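Side-chain contact in 14 KDA fatty acid binding protein (Schistosoma mansoni, PDB 1VYF), which binds fatty acids such as oleic and arachidonic acid inside its beta-barrel and may take part in transporting them: residues Cys64-Lys67 with Glu71-Glu74. Residues are numbered along the deposited sequence; the frame is centred on the assembly and turned at random.
Sequences CTFK and EFDE
Phe72 reaches across a gap in the barrel wall to Phe66 and Cys64. The gap separates strand 62-66 from strand 72-75. These are the outermost strands of the antiparallel sheet, and the chain joins them by a short loop. The CA atoms of Phe66 and Phe72 are 7.4 Å apart, and no backbone bonds link the two segments. This matches the known gap between the fourth and fifth strands in fatty acid-binding proteins.

Phe72 makes the main contact through the CD1-CE1 flank of its ring. Its CE1 lies 3.5 Å from CB of Phe66, and its CD1 is 3.8 Å from the same carbon. The approach is oblique to the ring. The two phenylalanines have similar first torsions, chi1 51° in Phe66 and 68° in Phe72, and their rings are nearly parallel, with planes at 8°. The centroids are 5.9 Å apart. The rings are slid so far that little of one lies over the other, so this is not a full stack. Beyond CB the Phe66 side chain turns from Phe72, and it touches Met51 and Val86. It lies about 7 Å from the side chain of Arg109, a binding residue for oleate. On the other flank of the Phe72 ring, CE2 comes within 4.4 Å of Cys64 CB, a loose contact.

Glu74 faces Cys64, and their CA atoms are 7.6 Å apart. Its side chain stays beyond contact range. OE1 instead accepts a hydrogen bond from Gln98 NE2 and is hydrogen-bonded to Ser84 OG, which ties the carboxylate to its own side of the gap.

Each strand has its backbone partners on the other flank. Cys64 and Phe66 hydrogen-bond through the backbone to strand 50-56, and Phe72 and Glu74 to strand 81-88. Between these two segments, only apolar packing of Phe72 on Phe66 and Cys64 crosses the gap.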
loop_
_atom_site.group_PDB
_atom_site.type_symbol
_atom_site.label_atom_id
_atom_site.label_comp_id
_atom_site.label_asym_id
_atom_site.label_seq_id
_atom_site.Cartn_x
_atom_site.Cartn_y
_atom_site.Cartn_z
ATOM N N CYS A 64 6.285 -7.739 0.652
ATOM C CA CYS A 64 5.328 -8.732 0.134
ATOM C C CYS A 64 5.632 -9.040 -1.334
ATOM O O CYS A 64 6.105 -8.187 -2.070
ATOM C CB CYS A 64 3.850 -8.293 0.314
ATOM S SG CYS A 64 3.426 -6.898 -0.733
ATOM N N THR A 65 5.400 -10.288 -1.727
ATOM C CA THR A 65 5.653 -10.753 -3.091
ATOM C C THR A 65 4.363 -11.431 -3.561
ATOM O O THR A 65 3.728 -12.164 -2.793
ATOM C CB THR A 65 6.873 -11.712 -3.145
ATOM O OG1 THR A 65 8.076 -11.016 -2.739
ATOM C CG2 THR A 65 7.184 -12.152 -4.575
ATOM N N PHE A 66 3.946 -11.158 -4.799
ATOM C CA PHE A 66 2.656 -11.651 -5.291
ATOM C C PHE A 66 2.604 -11.809 -6.806
ATOM O O PHE A 66 3.309 -11.137 -7.556
ATOM C CB PHE A 66 1.518 -10.716 -4.844
ATOM C CG PHE A 66 1.764 -9.257 -5.151
ATOM C CD1 PHE A 66 2.407 -8.445 -4.231
ATOM C CD2 PHE A 66 1.388 -8.713 -6.363
ATOM C CE1 PHE A 66 2.659 -7.110 -4.512
ATOM C CE2 PHE A 66 1.626 -7.362 -6.645
ATOM C CZ PHE A 66 2.259 -6.572 -5.712
ATOM N N LYS A 67 1.752 -12.740 -7.224
ATOM C CA LYS A 67 1.270 -12.832 -8.595
ATOM C C LYS A 67 -0.065 -12.102 -8.675
ATOM O O LYS A 67 -0.863 -12.173 -7.740
ATOM C CB LYS A 67 1.046 -14.306 -8.928
ATOM C CG LYS A 67 0.731 -14.591 -10.364
ATOM C CD LYS A 67 0.966 -16.095 -10.665
ATOM C CE LYS A 67 2.432 -16.477 -10.432
ATOM N NZ LYS A 67 2.689 -17.005 -9.053
ATOM N N GLU A 71 -4.640 -14.908 -4.698
ATOM C CA GLU A 71 -4.819 -14.656 -3.272
ATOM C C GLU A 71 -3.595 -15.105 -2.512
ATOM O O GLU A 71 -2.953 -16.097 -2.879
ATOM C CB GLU A 71 -6.058 -15.375 -2.725
ATOM C CG GLU A 71 -6.315 -15.087 -1.248
ATOM C CD GLU A 71 -7.742 -15.361 -0.795
ATOM O OE1 GLU A 71 -8.086 -16.553 -0.610
ATOM O OE2 GLU A 71 -8.515 -14.387 -0.575
ATOM N N PHE A 72 -3.252 -14.357 -1.467
ATOM C CA PHE A 72 -2.132 -14.686 -0.611
ATOM C C PHE A 72 -2.341 -14.171 0.810
ATOM O O PHE A 72 -3.151 -13.269 1.064
ATOM C CB PHE A 72 -0.825 -14.163 -1.208
ATOM C CG PHE A 72 -0.692 -12.636 -1.221
ATOM C CD1 PHE A 72 -1.121 -11.891 -2.325
ATOM C CD2 PHE A 72 -0.098 -11.965 -0.161
ATOM C CE1 PHE A 72 -0.978 -10.496 -2.352
ATOM C CE2 PHE A 72 0.064 -10.572 -0.192
ATOM C CZ PHE A 72 -0.388 -9.846 -1.290
ATOM N N ASP A 73 -1.612 -14.763 1.742
ATOM C CA ASP A 73 -1.717 -14.387 3.138
ATOM C C ASP A 73 -0.691 -13.299 3.445
ATOM O O ASP A 73 0.454 -13.349 2.988
ATOM C CB ASP A 73 -1.509 -15.605 4.061
ATOM C CG ASP A 73 -2.671 -16.581 4.021
ATOM O OD1 ASP A 73 -3.825 -16.171 3.785
ATOM O OD2 ASP A 73 -2.520 -17.794 4.212
ATOM N N GLU A 74 -1.125 -12.327 4.235
ATOM C CA GLU A 74 -0.361 -11.118 4.520
ATOM C C GLU A 74 -0.593 -10.758 5.976
ATOM O O GLU A 74 -1.685 -10.947 6.496
ATOM C CB GLU A 74 -0.828 -9.953 3.611
ATOM C CG GLU A 74 0.162 -8.796 3.495
ATOM C CD GLU A 74 -0.458 -7.489 3.012
ATOM O OE1 GLU A 74 -1.440 -7.546 2.211
ATOM O OE2 GLU A 74 0.041 -6.402 3.455
#